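Local coordinates for Carboxylesterase/phospholipase family protein (Francisella tularensis subsp. tularensis, PDB 4F21), which probably hydrolyses carboxylic esters as a serine hydrolase of the alpha/beta-hydrolase superfamily, at residues L187-T192 with M230-D235; E66-F71 with D122-Q127; V79-G84 with F139-I144. One frame throughout, in Å; residues are numbered along the deposited sequence.

Overall arrangement
After strands 27-30 and 38-44 the chain enters strand 67-72, which lies between them in the sheet, and passes through residues 79-84 into helix 82-88. Helix 111-126 then returns to the strand, closing interaction 2 over a 50-residue excursion, and strand 134-139 leads into the 139-144 turn that closes interaction 3 on 79-84. These two contacts cross, because their segments alternate along the chain; their centres lie about 24 Å apart. Interaction 1 follows in series, strand 186-191 meeting helix 230-243 after 37 residues including helix 199-210 and strand 216-221. Interactions 1 and 2 each join a helix to the seven-stranded mixed sheet, whereas interaction 3 joins the turn bearing Ser140 to residues 79-84, leading into helix 82-88.

Interaction 1: residues L187-T192 with M230-D235; sequences LVCHGT and MEEIKD
Cys189, on strand 186-191, meets the carboxylate of Glu232, which lies in the first turn of helix 230-243. The reach comes from the helix: Glu232 sets CG anti to its own N (chi1 -178°) and stays extended at the next bond (chi2 172°), so the carboxylate is carried from the helix to the strand, although the two CA atoms are 7.6 Å apart. OE2 then lies 3.2 Å from Cys189 CB. The thiol is approached less closely, with Cys189 SG 4.0 Å from the same OE2; chi1 of -62° places SG beside the backbone N. Leu187 CD2 lies 4.2 Å from Asp235 O, about one helical turn beyond Glu232. The Asp235 carboxylate does not touch residues 187-192; its OD2 is hydrogen-bonded to Tyr221 OH on the neighbouring strand 216-221. Glu232 also touches Leu163, on the adjoining strand 159-163. The second oxygen, OE1, accepts a weak hydrogen bond from Cys229 N at the helix start. The contact thus sets a buried carboxylate against a largely apolar strand surface; such burial would tend to raise its pKa, while the helix N terminus and the Cys229 N-H would work the other way.

Interaction 2: residues E66-F71 with D122-Q127; sequences EIRFIF and DSQVNQ
A mixed polar and aliphatic contact joins Arg68 and Ile70, on one face of strand 67-72, to Gln124 near the end of helix 111-126 and Gln127 just beyond it. The strand is second from the sheet edge, and the helix packs across that face with Arg68 and Gln124 in nearest backbone register, their CA atoms 9.7 Å apart. Arg68 leaves the strand with CG anti to N (chi1 175°), then bends at chi3, which brings its guanidinium group in front of the helix. Gln124 bends at chi2 and brings its amide against both the aliphatic part and the guanidinium end of the arginine: Gln124 CD is 3.6 Å from Arg68 CD and 3.9 Å from Arg68 NH1. Guanidinium and amide planes are tilted 44° to each other, so the groups neither stack flat nor stand perpendicular. Ile70 and Gln124 point at each other, Ile70 CD1 lying 4.5 Å from Gln124 CD. Gln127, extended, holds OE1 over one face of the guanidinium, 3.6 Å from Arg68 NH2 and displaced toward the rim, with the two planes 77° apart. The charge of Arg68 is paired with Glu31, just after strand 27-30, through a salt bridge to NH2. Segment 122-127 contributes two neutral amides; the Gln127 oxygen above the guanidinium face is electrostatically compatible with the cation, though it makes no clear hydrogen bond.

Interaction 3: residues V79-G84 with F139-I144; sequences VTINMG and FSQGGI
Asn82 and Gln141 make the closest backbone approach, their CA atoms 6.8 Å apart, where residues 79-84 run from a loop into helix 82-88 and residues 139-144 form a tight turn ahead of helix 144-150. That turn is type II' from Phe139 to Gly142, closed by Gly142 N to Phe139 O at 2.9 Å. Its second residue, Ser140, has phi of 55° and psi of -116°, the conformation of the nucleophile elbow of alpha/beta hydrolases. Ser140 OG is hydrogen-bonded to His226 NE2, consistent with a Ser-His-Asp triad completed by Asp194.

Gln141 carries the contact. With CG anti to N and the chain extended beyond it, the side chain lies across Ile81: Gln141 CG is 3.6 Å from Ile81 CD1 and 3.9 Å from Ile81 CG1. Ile81 meets it with CG1 in the position between backbone N and carbonyl carbon (chi1 43°), its ethyl branch crossing the glutamine chain. Alongside, Asn82 runs past Gln141 in the opposite direction, with Asn82 CG 4.2 Å from Gln141 CG. The polar end of Asn82 looks to Tyr166, whose OH is hydrogen-bonded to OD1; Asn82 itself is poorly ordered, which limits the precision of that part. The contact is van der Waals in character: the methylene part and the amide end of Gln141 both rest on Ile81, and the amide end also nears Asn82 CB.

Within the fold, the elbow follows strand 134-139 and precedes helix 144-150, and Gln141 reaches from it to residues 79-84, which lead into helix 82-88, touching Ile77 as well. Asp49 adds a weak hydrogen bond to Gln141 N, while Phe139, where the strand ends, meets the rings of His226 and Phe53.

Interaction 1: residues L187-T192 with M230-D235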
# COMPACT_ATOMS: atom_id res chain seq x y z
N LEU A 187 -5.84 -1.60 -6.22
CA LEU A 187 -6.98 -0.87 -5.69
C LEU A 187 -6.51 0.41 -5.02
O LEU A 187 -5.75 0.37 -4.05
CB LEU A 187 -7.75 -1.72 -4.68
CG LEU A 187 -8.88 -1.00 -3.94
CD1 LEU A 187 -9.97 -0.57 -4.90
CD2 LEU A 187 -9.44 -1.87 -2.82
N VAL A 188 -6.96 1.53 -5.55
CA VAL A 188 -6.68 2.83 -4.95
C VAL A 188 -7.94 3.32 -4.25
O VAL A 188 -9.02 3.33 -4.83
CB VAL A 188 -6.25 3.86 -6.00
CG1 VAL A 188 -5.79 5.14 -5.33
CG2 VAL A 188 -5.15 3.29 -6.88
N CYS A 189 -7.79 3.72 -2.99
CA CYS A 189 -8.89 4.33 -2.24
C CYS A 189 -8.42 5.66 -1.66
O CYS A 189 -7.25 5.80 -1.32
CB CYS A 189 -9.36 3.40 -1.12
SG CYS A 189 -10.02 1.80 -1.66
N HIS A 190 -9.32 6.63 -1.56
CA HIS A 190 -8.95 7.94 -1.04
C HIS A 190 -10.13 8.78 -0.55
O HIS A 190 -11.22 8.73 -1.11
CB HIS A 190 -8.15 8.73 -2.08
CG HIS A 190 -7.12 9.64 -1.49
ND1 HIS A 190 -5.77 9.44 -1.66
CD2 HIS A 190 -7.25 10.75 -0.73
CE1 HIS A 190 -5.10 10.39 -1.03
NE2 HIS A 190 -5.98 11.19 -0.45
N GLY A 191 -9.90 9.55 0.51
CA GLY A 191 -10.94 10.39 1.09
C GLY A 191 -11.07 11.73 0.39
O GLY A 191 -10.07 12.32 -0.03
N THR A 192 -12.30 12.21 0.29
CA THR A 192 -12.59 13.47 -0.40
C THR A 192 -12.24 14.68 0.46
O THR A 192 -11.68 15.66 -0.04
CB THR A 192 -14.07 13.53 -0.83
OG1 THR A 192 -14.29 12.59 -1.89
CG2 THR A 192 -14.44 14.92 -1.31
N MET A 230 -16.48 2.30 6.59
CA MET A 230 -17.10 0.99 6.55
C MET A 230 -17.41 0.51 5.15
O MET A 230 -17.29 -0.66 4.88
CB MET A 230 -18.31 0.95 7.48
CG MET A 230 -18.00 0.65 8.93
SD MET A 230 -17.62 -1.07 9.42
CE MET A 230 -16.28 -1.47 8.35
N GLU A 231 -17.79 1.41 4.26
CA GLU A 231 -18.04 1.11 2.85
C GLU A 231 -16.72 0.71 2.22
O GLU A 231 -16.63 -0.25 1.44
CB GLU A 231 -18.61 2.34 2.14
CG GLU A 231 -19.83 2.96 2.83
CD GLU A 231 -21.07 2.08 2.74
OE1 GLU A 231 -21.09 1.16 1.90
OE2 GLU A 231 -22.02 2.31 3.52
N GLU A 232 -15.67 1.45 2.58
CA GLU A 232 -14.32 1.18 2.11
C GLU A 232 -13.86 -0.19 2.58
O GLU A 232 -13.24 -0.92 1.83
CB GLU A 232 -13.36 2.25 2.62
CG GLU A 232 -11.93 2.08 2.13
CD GLU A 232 -11.06 3.25 2.50
OE1 GLU A 232 -11.53 4.12 3.26
OE2 GLU A 232 -9.91 3.31 2.02
N ILE A 233 -14.18 -0.54 3.83
CA ILE A 233 -13.82 -1.85 4.37
C ILE A 233 -14.49 -2.96 3.56
O ILE A 233 -13.87 -3.97 3.22
CB ILE A 233 -14.20 -1.97 5.86
CG1 ILE A 233 -13.14 -1.30 6.72
CG2 ILE A 233 -14.33 -3.41 6.27
CD1 ILE A 233 -11.81 -2.01 6.69
N LYS A 234 -15.76 -2.74 3.24
CA LYS A 234 -16.49 -3.65 2.36
C LYS A 234 -15.77 -3.80 1.02
O LYS A 234 -15.60 -4.92 0.52
CB LYS A 234 -17.92 -3.16 2.13
CG LYS A 234 -18.71 -4.01 1.14
CD LYS A 234 -19.89 -3.25 0.56
CE LYS A 234 -20.61 -4.10 -0.48
NZ LYS A 234 -21.66 -3.33 -1.21
N ASP A 235 -15.35 -2.68 0.44
CA ASP A 235 -14.68 -2.72 -0.86
C ASP A 235 -13.31 -3.42 -0.82
O ASP A 235 -12.91 -4.08 -1.78
CB ASP A 235 -14.53 -1.31 -1.45
CG ASP A 235 -15.73 -0.91 -2.30
OD1 ASP A 235 -16.54 -1.80 -2.63
OD2 ASP A 235 -15.83 0.29 -2.64

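Interaction 2: residues E66-F71 with D122-Q127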
# COMPACT_ATOMS: atom_id res chain seq x y z
N GLU A 66 -7.91 -19.44 4.43
CA GLU A 66 -6.62 -19.67 3.78
C GLU A 66 -5.80 -18.40 3.57
O GLU A 66 -5.07 -18.29 2.58
CB GLU A 66 -6.82 -20.38 2.44
CG GLU A 66 -7.69 -21.62 2.51
CD GLU A 66 -7.77 -22.34 1.18
OE1 GLU A 66 -6.83 -23.08 0.84
OE2 GLU A 66 -8.79 -22.16 0.47
N ILE A 67 -5.91 -17.45 4.49
CA ILE A 67 -5.20 -16.18 4.33
C ILE A 67 -4.34 -15.81 5.55
O ILE A 67 -4.87 -15.57 6.64
CB ILE A 67 -6.17 -15.02 4.02
CG1 ILE A 67 -6.94 -15.30 2.73
CG2 ILE A 67 -5.42 -13.71 3.90
CD1 ILE A 67 -7.92 -14.22 2.35
N ARG A 68 -3.03 -15.78 5.35
CA ARG A 68 -2.09 -15.33 6.38
C ARG A 68 -1.99 -13.82 6.36
O ARG A 68 -1.89 -13.21 5.30
CB ARG A 68 -0.70 -15.93 6.14
CG ARG A 68 0.36 -15.40 7.10
CD ARG A 68 1.76 -15.87 6.71
NE ARG A 68 1.95 -17.30 6.92
CZ ARG A 68 1.95 -18.21 5.96
NH1 ARG A 68 1.77 -17.83 4.70
NH2 ARG A 68 2.14 -19.49 6.24
N PHE A 69 -2.01 -13.20 7.53
CA PHE A 69 -1.88 -11.74 7.60
C PHE A 69 -0.56 -11.30 8.23
O PHE A 69 -0.19 -11.76 9.31
CB PHE A 69 -3.07 -11.13 8.35
CG PHE A 69 -4.29 -10.93 7.49
CD1 PHE A 69 -5.29 -11.88 7.46
CD2 PHE A 69 -4.44 -9.79 6.72
CE1 PHE A 69 -6.42 -11.70 6.67
CE2 PHE A 69 -5.56 -9.60 5.94
CZ PHE A 69 -6.55 -10.56 5.91
N ILE A 70 0.13 -10.40 7.53
CA ILE A 70 1.41 -9.86 8.00
C ILE A 70 1.30 -8.37 8.33
O ILE A 70 1.06 -7.56 7.44
CB ILE A 70 2.51 -10.05 6.93
CG1 ILE A 70 2.67 -11.53 6.60
CG2 ILE A 70 3.83 -9.47 7.42
CD1 ILE A 70 3.04 -12.38 7.79
N PHE A 71 1.49 -8.03 9.60
CA PHE A 71 1.45 -6.64 10.06
C PHE A 71 2.81 -6.20 10.60
O PHE A 71 3.03 -6.23 11.81
CB PHE A 71 0.41 -6.46 11.17
CG PHE A 71 -1.00 -6.45 10.68
CD1 PHE A 71 -1.58 -5.27 10.24
CD2 PHE A 71 -1.77 -7.60 10.69
CE1 PHE A 71 -2.89 -5.25 9.80
CE2 PHE A 71 -3.07 -7.59 10.25
CZ PHE A 71 -3.64 -6.41 9.80
N ASP A 122 10.23 -12.33 0.09
CA ASP A 122 11.16 -13.43 -0.15
C ASP A 122 11.04 -14.46 0.97
O ASP A 122 11.41 -15.62 0.79
CB ASP A 122 12.60 -12.92 -0.25
CG ASP A 122 12.94 -12.36 -1.62
OD1 ASP A 122 12.28 -12.74 -2.62
OD2 ASP A 122 13.88 -11.54 -1.71
N SER A 123 10.53 -14.03 2.11
CA SER A 123 10.38 -14.91 3.26
C SER A 123 9.09 -15.71 3.18
O SER A 123 9.02 -16.84 3.66
CB SER A 123 10.43 -14.10 4.56
OG SER A 123 10.41 -14.95 5.69
N GLN A 124 8.07 -15.12 2.55
CA GLN A 124 6.77 -15.78 2.42
C GLN A 124 6.76 -16.74 1.24
O GLN A 124 6.02 -17.72 1.24
CB GLN A 124 5.65 -14.74 2.27
CG GLN A 124 5.23 -14.08 3.57
CD GLN A 124 4.57 -15.06 4.53
OE1 GLN A 124 3.85 -15.96 4.11
NE2 GLN A 124 4.82 -14.88 5.82
N VAL A 125 7.58 -16.44 0.24
CA VAL A 125 7.68 -17.29 -0.94
C VAL A 125 8.32 -18.62 -0.58
O VAL A 125 7.76 -19.68 -0.83
CB VAL A 125 8.51 -16.62 -2.06
CG1 VAL A 125 8.77 -17.60 -3.19
CG2 VAL A 125 7.79 -15.38 -2.58
N ASN A 126 9.49 -18.54 0.04
CA ASN A 126 10.25 -19.74 0.37
C ASN A 126 9.66 -20.54 1.54
O ASN A 126 10.00 -21.71 1.72
CB ASN A 126 11.72 -19.38 0.61
CG ASN A 126 12.37 -18.78 -0.61
OD1 ASN A 126 12.21 -19.27 -1.73
ND2 ASN A 126 13.11 -17.69 -0.42
N GLN A 127 8.78 -19.90 2.31
CA GLN A 127 7.96 -20.64 3.27
C GLN A 127 7.07 -21.60 2.49
O GLN A 127 7.26 -22.81 2.54
CB GLN A 127 7.08 -19.69 4.09
CG GLN A 127 7.73 -19.14 5.35
CD GLN A 127 6.78 -18.28 6.17
OE1 GLN A 127 5.66 -18.69 6.47
NE2 GLN A 127 7.21 -17.08 6.53

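Interaction 3: residues V79-G84 with F139-I144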
# COMPACT_ATOMS: atom_id res chain seq x y z
N VAL A 79 10.63 7.53 9.41
CA VAL A 79 9.93 8.77 9.73
C VAL A 79 10.25 9.86 8.71
O VAL A 79 9.40 10.70 8.39
CB VAL A 79 10.30 9.24 11.15
CG1 VAL A 79 11.81 9.22 11.34
CG2 VAL A 79 9.73 10.63 11.44
N THR A 80 11.45 9.80 8.16
CA THR A 80 12.00 10.85 7.30
C THR A 80 11.27 11.10 5.97
O THR A 80 11.73 11.88 5.15
CB THR A 80 13.48 10.56 6.98
OG1 THR A 80 13.61 9.21 6.53
CG2 THR A 80 14.33 10.76 8.22
N ILE A 81 10.12 10.45 5.77
CA ILE A 81 9.42 10.58 4.50
C ILE A 81 8.37 11.71 4.49
O ILE A 81 8.50 12.67 3.74
CB ILE A 81 8.79 9.24 4.05
CG1 ILE A 81 8.13 8.52 5.23
CG2 ILE A 81 9.86 8.34 3.44
CD1 ILE A 81 7.71 7.11 4.91
N ASN A 82 7.35 11.58 5.33
CA ASN A 82 6.28 12.57 5.40
C ASN A 82 6.70 13.85 6.12
O ASN A 82 5.90 14.78 6.26
CB ASN A 82 5.03 11.98 6.06
CG ASN A 82 3.98 11.57 5.05
OD1 ASN A 82 4.28 11.33 3.88
ND2 ASN A 82 2.73 11.49 5.50
N MET A 83 7.94 13.89 6.58
CA MET A 83 8.44 15.06 7.29
C MET A 83 8.56 16.24 6.34
O MET A 83 7.81 17.21 6.45
CB MET A 83 9.77 14.76 7.97
CG MET A 83 10.31 15.92 8.79
SD MET A 83 9.29 16.33 10.22
CE MET A 83 9.71 14.98 11.32
N GLY A 84 9.50 16.16 5.39
CA GLY A 84 9.68 17.20 4.39
C GLY A 84 8.38 17.51 3.66
O GLY A 84 8.00 18.68 3.50
N PHE A 139 -1.56 2.09 3.90
CA PHE A 139 -2.36 3.25 4.26
C PHE A 139 -1.46 4.46 4.56
O PHE A 139 -0.47 4.34 5.28
CB PHE A 139 -3.25 2.95 5.47
CG PHE A 139 -3.95 4.16 6.03
CD1 PHE A 139 -5.13 4.61 5.46
CD2 PHE A 139 -3.44 4.84 7.11
CE1 PHE A 139 -5.78 5.72 5.96
CE2 PHE A 139 -4.08 5.96 7.62
CZ PHE A 139 -5.25 6.40 7.05
N SER A 140 -1.83 5.60 3.99
CA SER A 140 -1.18 6.88 4.28
C SER A 140 0.32 6.79 4.04
O SER A 140 0.78 6.59 2.92
CB SER A 140 -1.47 7.32 5.71
OG SER A 140 -0.85 8.55 6.02
N GLN A 141 1.08 6.95 5.12
CA GLN A 141 2.54 6.96 5.06
C GLN A 141 3.06 5.64 4.50
O GLN A 141 4.07 5.60 3.80
CB GLN A 141 3.10 7.18 6.46
CG GLN A 141 4.53 7.67 6.50
CD GLN A 141 5.00 7.96 7.91
OE1 GLN A 141 4.46 7.43 8.88
NE2 GLN A 141 6.02 8.81 8.04
N GLY A 142 2.35 4.56 4.81
CA GLY A 142 2.76 3.23 4.40
C GLY A 142 2.44 2.90 2.96
O GLY A 142 3.16 2.13 2.32
N GLY A 143 1.37 3.50 2.44
CA GLY A 143 0.89 3.21 1.10
C GLY A 143 1.91 3.40 -0.00
O GLY A 143 1.77 2.86 -1.10
N ILE A 144 2.95 4.17 0.29
CA ILE A 144 4.04 4.42 -0.64
C ILE A 144 4.87 3.15 -0.87
O ILE A 144 5.24 2.83 -2.01
CB ILE A 144 4.97 5.52 -0.11
CG1 ILE A 144 4.15 6.72 0.38
CG2 ILE A 144 5.97 5.94 -1.18
CD1 ILE A 144 4.89 7.62 1.35